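Local coordinates for putative polyphosphate kinase 2 family protein (Arthrobacter aurescens, PDB 3RHF) that probably acts as a polyphosphate kinase of the PPK2 family, moving phosphoryl groups between polyphosphate and nucleotides within a P-loop-type alpha/beta/alpha fold, at residues K190-Q193 with K194-L197; S141-E144 with D145-I148. All coordinates share one frame; numbering follows the deposited sequence.

Interaction 1 of 2, residues K190-Q193 with K194-L197; sequences KDEQ and KKRL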
ATOM      1  N   LYS A 190     -18.047   1.534  24.418  1.00 36.78           N
ATOM      2  CA  LYS A 190     -18.479   2.962  24.347  1.00 37.44           C
ATOM      3  C   LYS A 190     -17.533   3.903  25.115  1.00 36.72           C
ATOM      4  O   LYS A 190     -17.261   5.004  24.657  1.00 35.98           O
ATOM      5  CB  LYS A 190     -19.934   3.159  24.804  1.00 39.21           C
ATOM      6  CG  LYS A 190     -20.581   4.511  24.344  1.00 39.48           C
ATOM      7  CD  LYS A 190     -21.891   4.804  25.081  1.00 41.87           C
ATOM      8  CE  LYS A 190     -22.644   6.041  24.510  1.00 43.11           C
ATOM      9  NZ  LYS A 190     -24.035   6.300  25.072  1.00 41.12           N
ATOM     10  N   ASP A 191     -16.956   3.459  26.223  1.00 37.18           N
ATOM     11  CA  ASP A 191     -15.993   4.325  26.924  1.00 38.13           C
ATOM     12  C   ASP A 191     -14.642   4.482  26.252  1.00 36.88           C
ATOM     13  O   ASP A 191     -14.066   5.575  26.264  1.00 36.74           O
ATOM     14  CB  ASP A 191     -15.761   3.824  28.344  1.00 40.29           C
ATOM     15  CG  ASP A 191     -16.917   4.120  29.251  1.00 44.11           C
ATOM     16  OD1 ASP A 191     -17.710   5.073  28.911  1.00 45.30           O
ATOM     17  OD2 ASP A 191     -17.004   3.379  30.278  1.00 48.98           O
ATOM     18  N   GLU A 192     -14.125   3.381  25.706  1.00 35.98           N
ATOM     19  CA  GLU A 192     -12.915   3.426  24.872  1.00 35.04           C
ATOM     20  C   GLU A 192     -13.039   4.448  23.734  1.00 33.56           C
ATOM     21  O   GLU A 192     -12.082   5.175  23.465  1.00 32.38           O
ATOM     22  CB  GLU A 192     -12.576   2.046  24.297  1.00 34.78           C
ATOM     23  CG  GLU A 192     -11.174   1.936  23.693  1.00 36.05           C
ATOM     24  CD  GLU A 192     -10.035   2.231  24.672  1.00 37.67           C
ATOM     25  OE1 GLU A 192     -10.156   1.937  25.878  1.00 40.61           O
ATOM     26  OE2 GLU A 192      -9.004   2.765  24.223  1.00 37.20           O
ATOM     27  N   GLN A 193     -14.199   4.510  23.080  1.00 32.63           N
ATOM     28  CA  GLN A 193     -14.379   5.507  22.035  1.00 32.07           C
ATOM     29  C   GLN A 193     -14.218   6.926  22.608  1.00 32.56           C
ATOM     30  O   GLN A 193     -13.538   7.785  22.025  1.00 32.29           O
ATOM     31  CB  GLN A 193     -15.750   5.387  21.414  1.00 31.91           C
ATOM     32  CG  GLN A 193     -15.782   5.690  20.002  1.00 32.53           C
ATOM     33  CD  GLN A 193     -16.850   6.666  19.587  1.00 37.49           C
ATOM     34  OE1 GLN A 193     -17.206   7.544  20.350  1.00 40.77           O
ATOM     35  NE2 GLN A 193     -17.294   6.573  18.305  1.00 40.60           N
ATOM     36  N   LYS A 194     -14.860   7.155  23.749  1.00 33.77           N
ATOM     37  CA  LYS A 194     -14.774   8.433  24.450  1.00 35.01           C
ATOM     38  C   LYS A 194     -13.322   8.757  24.783  1.00 33.85           C
ATOM     39  O   LYS A 194     -12.849   9.847  24.502  1.00 32.95           O
ATOM     40  CB  LYS A 194     -15.671   8.442  25.701  1.00 35.97           C
ATOM     41  CG  LYS A 194     -15.423   9.611  26.629  1.00 39.75           C
ATOM     42  CD  LYS A 194     -16.684  10.105  27.394  1.00 43.83           C
ATOM     43  CE  LYS A 194     -17.235   9.129  28.430  1.00 46.77           C
ATOM     44  NZ  LYS A 194     -18.373   9.779  29.211  1.00 48.35           N
ATOM     45  N   LYS A 195     -12.617   7.786  25.346  1.00 34.02           N
ATOM     46  CA  LYS A 195     -11.200   7.951  25.657  1.00 34.77           C
ATOM     47  C   LYS A 195     -10.408   8.320  24.395  1.00 33.25           C
ATOM     48  O   LYS A 195      -9.516   9.154  24.424  1.00 33.64           O
ATOM     49  CB  LYS A 195     -10.680   6.654  26.269  1.00 36.14           C
ATOM     50  CG  LYS A 195      -9.359   6.768  27.049  1.00 41.87           C
ATOM     51  CD  LYS A 195      -8.724   5.379  27.379  1.00 48.26           C
ATOM     52  CE  LYS A 195      -7.157   5.387  27.545  1.00 51.08           C
ATOM     53  NZ  LYS A 195      -6.590   3.962  27.505  1.00 52.16           N
ATOM     54  N   ARG A 196     -10.759   7.712  23.270  1.00 32.10           N
ATOM     55  CA  ARG A 196     -10.050   7.981  22.040  1.00 31.68           C
ATOM     56  C   ARG A 196     -10.372   9.362  21.447  1.00 31.43           C
ATOM     57  O   ARG A 196      -9.452  10.035  20.977  1.00 30.41           O
ATOM     58  CB  ARG A 196     -10.206   6.827  21.025  1.00 30.63           C
ATOM     59  CG  ARG A 196      -9.456   5.604  21.498  1.00 30.55           C
ATOM     60  CD  ARG A 196      -9.640   4.387  20.638  1.00 29.42           C
ATOM     61  NE  ARG A 196      -9.084   3.188  21.278  1.00 30.62           N
ATOM     62  CZ  ARG A 196      -8.920   2.013  20.670  1.00 29.19           C
ATOM     63  NH1 ARG A 196      -9.235   1.854  19.392  1.00 32.25           N
ATOM     64  NH2 ARG A 196      -8.493   0.982  21.333  1.00 27.38           N
ATOM     65  N   LEU A 197     -11.634   9.786  21.461  1.00 31.93           N
ATOM     66  CA  LEU A 197     -11.963  11.114  20.924  1.00 32.62           C
ATOM     67  C   LEU A 197     -11.325  12.190  21.787  1.00 33.57           C
ATOM     68  O   LEU A 197     -10.813  13.199  21.272  1.00 34.21           O
ATOM     69  CB  LEU A 197     -13.457  11.340  20.839  1.00 32.69           C
ATOM     70  CG  LEU A 197     -14.214  10.524  19.806  1.00 31.84           C
ATOM     71  CD1 LEU A 197     -15.687  10.661  20.086  1.00 31.33           C
ATOM     72  CD2 LEU A 197     -13.883  10.971  18.386  1.00 30.77           C
TER
HETATM   73  O   HOH W   1      -7.347   1.348  26.193  1.00 41.45           O

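Interaction 2 of 2, residues S141-E144 with D145-I148; sequences SQYE and DVLI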
ATOM      1  N   SER A 141     -17.511  -1.802   4.049  1.00 26.47           N
ATOM      2  CA  SER A 141     -17.940  -2.790   3.089  1.00 25.93           C
ATOM      3  C   SER A 141     -19.434  -2.715   2.722  1.00 25.36           C
ATOM      4  O   SER A 141     -20.099  -1.671   2.884  1.00 25.24           O
ATOM      5  CB  SER A 141     -17.653  -4.157   3.661  1.00 25.04           C
ATOM      6  OG  SER A 141     -18.664  -4.483   4.579  1.00 25.72           O
ATOM      7  N   GLN A 142     -19.932  -3.821   2.184  1.00 25.19           N
ATOM      8  CA  GLN A 142     -21.343  -3.959   1.841  1.00 26.27           C
ATOM      9  C   GLN A 142     -22.264  -3.897   3.084  1.00 27.47           C
ATOM     10  O   GLN A 142     -23.442  -3.546   2.972  1.00 29.32           O
ATOM     11  CB  GLN A 142     -21.591  -5.249   1.072  1.00 25.70           C
ATOM     12  CG  GLN A 142     -21.294  -6.559   1.829  1.00 25.57           C
ATOM     13  CD  GLN A 142     -19.870  -7.010   1.689  1.00 26.03           C
ATOM     14  OE1 GLN A 142     -18.992  -6.204   1.322  1.00 24.49           O
ATOM     15  NE2 GLN A 142     -19.608  -8.312   1.985  1.00 24.35           N
ATOM     16  N   TYR A 143     -21.702  -4.201   4.248  1.00 27.17           N
ATOM     17  CA  TYR A 143     -22.417  -4.167   5.489  1.00 27.47           C
ATOM     18  C   TYR A 143     -22.856  -2.773   5.909  1.00 28.93           C
ATOM     19  O   TYR A 143     -23.855  -2.644   6.634  1.00 29.11           O
ATOM     20  CB  TYR A 143     -21.595  -4.854   6.586  1.00 26.85           C
ATOM     21  CG  TYR A 143     -21.582  -6.358   6.340  1.00 24.31           C
ATOM     22  CD1 TYR A 143     -22.606  -7.156   6.780  1.00 22.61           C
ATOM     23  CD2 TYR A 143     -20.563  -6.956   5.615  1.00 22.19           C
ATOM     24  CE1 TYR A 143     -22.604  -8.557   6.534  1.00 23.25           C
ATOM     25  CE2 TYR A 143     -20.546  -8.329   5.358  1.00 23.08           C
ATOM     26  CZ  TYR A 143     -21.582  -9.124   5.806  1.00 22.59           C
ATOM     27  OH  TYR A 143     -21.547 -10.478   5.555  1.00 20.14           O
ATOM     28  N   GLU A 144     -22.167  -1.737   5.447  1.00 29.83           N
ATOM     29  CA  GLU A 144     -22.582  -0.388   5.788  1.00 32.03           C
ATOM     30  C   GLU A 144     -24.058  -0.223   5.481  1.00 33.45           C
ATOM     31  O   GLU A 144     -24.786   0.489   6.231  1.00 32.90           O
ATOM     32  CB  GLU A 144     -21.798   0.686   5.043  1.00 33.05           C
ATOM     33  CG  GLU A 144     -20.346   0.797   5.484  1.00 35.25           C
ATOM     34  CD  GLU A 144     -20.181   1.392   6.872  1.00 38.98           C
ATOM     35  OE1 GLU A 144     -20.373   2.601   7.021  1.00 44.27           O
ATOM     36  OE2 GLU A 144     -19.838   0.674   7.821  1.00 41.40           O
ATOM     37  N   ASP A 145     -24.509  -0.914   4.416  1.00 34.05           N
ATOM     38  CA  ASP A 145     -25.881  -0.766   3.957  1.00 34.94           C
ATOM     39  C   ASP A 145     -26.890  -1.534   4.793  1.00 35.03           C
ATOM     40  O   ASP A 145     -28.059  -1.413   4.536  1.00 36.23           O
ATOM     41  CB  ASP A 145     -25.992  -1.122   2.492  1.00 35.28           C
ATOM     42  CG  ASP A 145     -25.234  -0.150   1.625  1.00 38.27           C
ATOM     43  OD1 ASP A 145     -25.701   1.006   1.495  1.00 42.26           O
ATOM     44  OD2 ASP A 145     -24.172  -0.529   1.080  1.00 40.57           O
ATOM     45  N   VAL A 146     -26.455  -2.321   5.775  1.00 34.16           N
ATOM     46  CA  VAL A 146     -27.370  -2.805   6.810  1.00 33.79           C
ATOM     47  C   VAL A 146     -27.036  -2.342   8.239  1.00 34.31           C
ATOM     48  O   VAL A 146     -27.535  -2.931   9.205  1.00 34.11           O
ATOM     49  CB  VAL A 146     -27.466  -4.327   6.811  1.00 32.94           C
ATOM     50  CG1 VAL A 146     -27.987  -4.773   5.491  1.00 34.81           C
ATOM     51  CG2 VAL A 146     -26.126  -4.975   7.162  1.00 30.26           C
ATOM     52  N   LEU A 147     -26.202  -1.314   8.369  1.00 35.11           N
ATOM     53  CA  LEU A 147     -25.829  -0.787   9.691  1.00 36.82           C
ATOM     54  C   LEU A 147     -26.302   0.665   9.824  1.00 39.11           C
ATOM     55  O   LEU A 147     -27.257   0.935  10.495  1.00 39.38           O
ATOM     56  CB  LEU A 147     -24.315  -0.877   9.951  1.00 35.32           C
ATOM     57  CG  LEU A 147     -23.771  -2.298  10.009  1.00 36.25           C
ATOM     58  CD1 LEU A 147     -22.281  -2.314   9.798  1.00 32.63           C
ATOM     59  CD2 LEU A 147     -24.179  -3.004  11.306  1.00 35.34           C
ATOM     60  N   ILE A 148     -25.618   1.590   9.170  1.00 41.58           N
ATOM     61  CA  ILE A 148     -25.950   2.972   9.270  1.00 44.12           C
ATOM     62  C   ILE A 148     -27.420   3.106   8.815  1.00 45.79           C
ATOM     63  O   ILE A 148     -28.242   3.701   9.504  1.00 46.08           O
ATOM     64  CB  ILE A 148     -24.889   3.863   8.511  1.00 44.64           C
ATOM     65  CG1 ILE A 148     -25.027   5.339   8.917  1.00 49.17           C
ATOM     66  CG2 ILE A 148     -25.010   3.780   7.034  1.00 44.02           C
ATOM     67  CD1 ILE A 148     -23.783   6.235   8.538  1.00 53.16           C
TER
HETATM   68  O   HOH W   2     -21.596   0.314   1.598  1.00 33.96           O

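Interaction 1 of 2, residues K190-Q193 with K194-L197
E192 OE2 is held by two nitrogens of R196: NE donates a hydrogen bond of 3.0 Å to it, and NH2 adds a weak one of 3.4 Å to the same OE2. This is an i to i+4 salt bridge on the opening turns of helix 190-202, which follows strand 179-187 of the parallel sheet in a P-loop-type fold. Toward NE, OE2 offers its anti lone pair and lies close to the guanidinium plane; the carboxylate and guanidinium planes are 79° apart, and both donors fall on the one oxygen, OE2. E192 gets there by starting away from its backbone N (chi1 -167°) and bending at chi2, while R196 runs out extended to NE. The other sides of the guanidinium are used too: NH1 bonds to T85 O in the loop after strand 75-82, at the position of the P-loop, and NH2 to A247 O. Four bonds thus fix its rotation, with a phosphate and a citrate, probably from the crystallisation liquor, each about 6 Å from its side chain. K195 comes up on the carboxylate from another direction, its NZ 4.2 Å from E192 OE2, too far for a salt bridge; water 1 accepts from that NZ and donates weakly to E192 OE1. The positive charge of K195 would probably help keep E192 ionised. Beneath run the helical backbone bonds, the one from K195 N to D191 O measuring 2.8 Å. D191 and K194 lie alongside each other, the lysine going on to a weak bond from NZ to V287 O of the second subunit. Q193 runs beside L197 in the same direction; its OE1 accepts from R218 NH2 and rests 3.5 Å from L197 CD1.

Interaction 2 of 2, residues S141-E144 with D145-I148
Y143 lies alongside V146, ring CD1 meeting methyl CG2 at 4.2 Å, both side chains pointing the same way. Its CB also touches L147 CD1. The carbonyl of Y143 is covered by the same two residues: V146 CG2 sits 3.3 Å from Y143 O, because that methyl stands between the V146 backbone N and carbonyl carbon, and L147 CG is nearly as close. Y143 O accepts from V146 N at 2.8 Å. D145 N to Q142 O and L147 N to E144 O repeat this i to i+3 pattern, and I148 N adds a weak bond to E144 O as helix 148-151 begins. Upstream, Y143 N donates to S141 OG (3.1 Å), an ST turn that also brings this hydroxyl oxygen to the edge of the tyrosine ring, in its plane. Water 2 lies 2.8 Å from both S141 O and D145 OD2, bridging the S141 carbonyl to the D145 carboxylate. Y143 OH is satisfied by E171 and K183, its ring meets W242 edge-to-face, and E144 OE2 bonds to Q81 NE2 of strand 75-82. The run of turns follows strand 135-139, which lies next to strand 75-82 in the sheet, the position usually taken by the Walker B strand in P-loop kinases.

How the interactions relate
Both contacts are local, and both follow strands of the one parallel sheet, which flank strand 75-82: interaction 2 leaves strand 135-139 and interaction 1 follows strand 179-187. Their centres are about 22 Å apart and they do not touch. Interaction 2 lies nearer the middle of the chain, within one subunit, and joins apolar contacts to i to i+3 turns. Interaction 1 lies farther out on a regular helix of i to i+4 bonds, where charged side chains dominate and the second subunit is reached. Each nevertheless ties to the neighbourhood of strand 75-82, interaction 2 at Q81 and interaction 1 at T85.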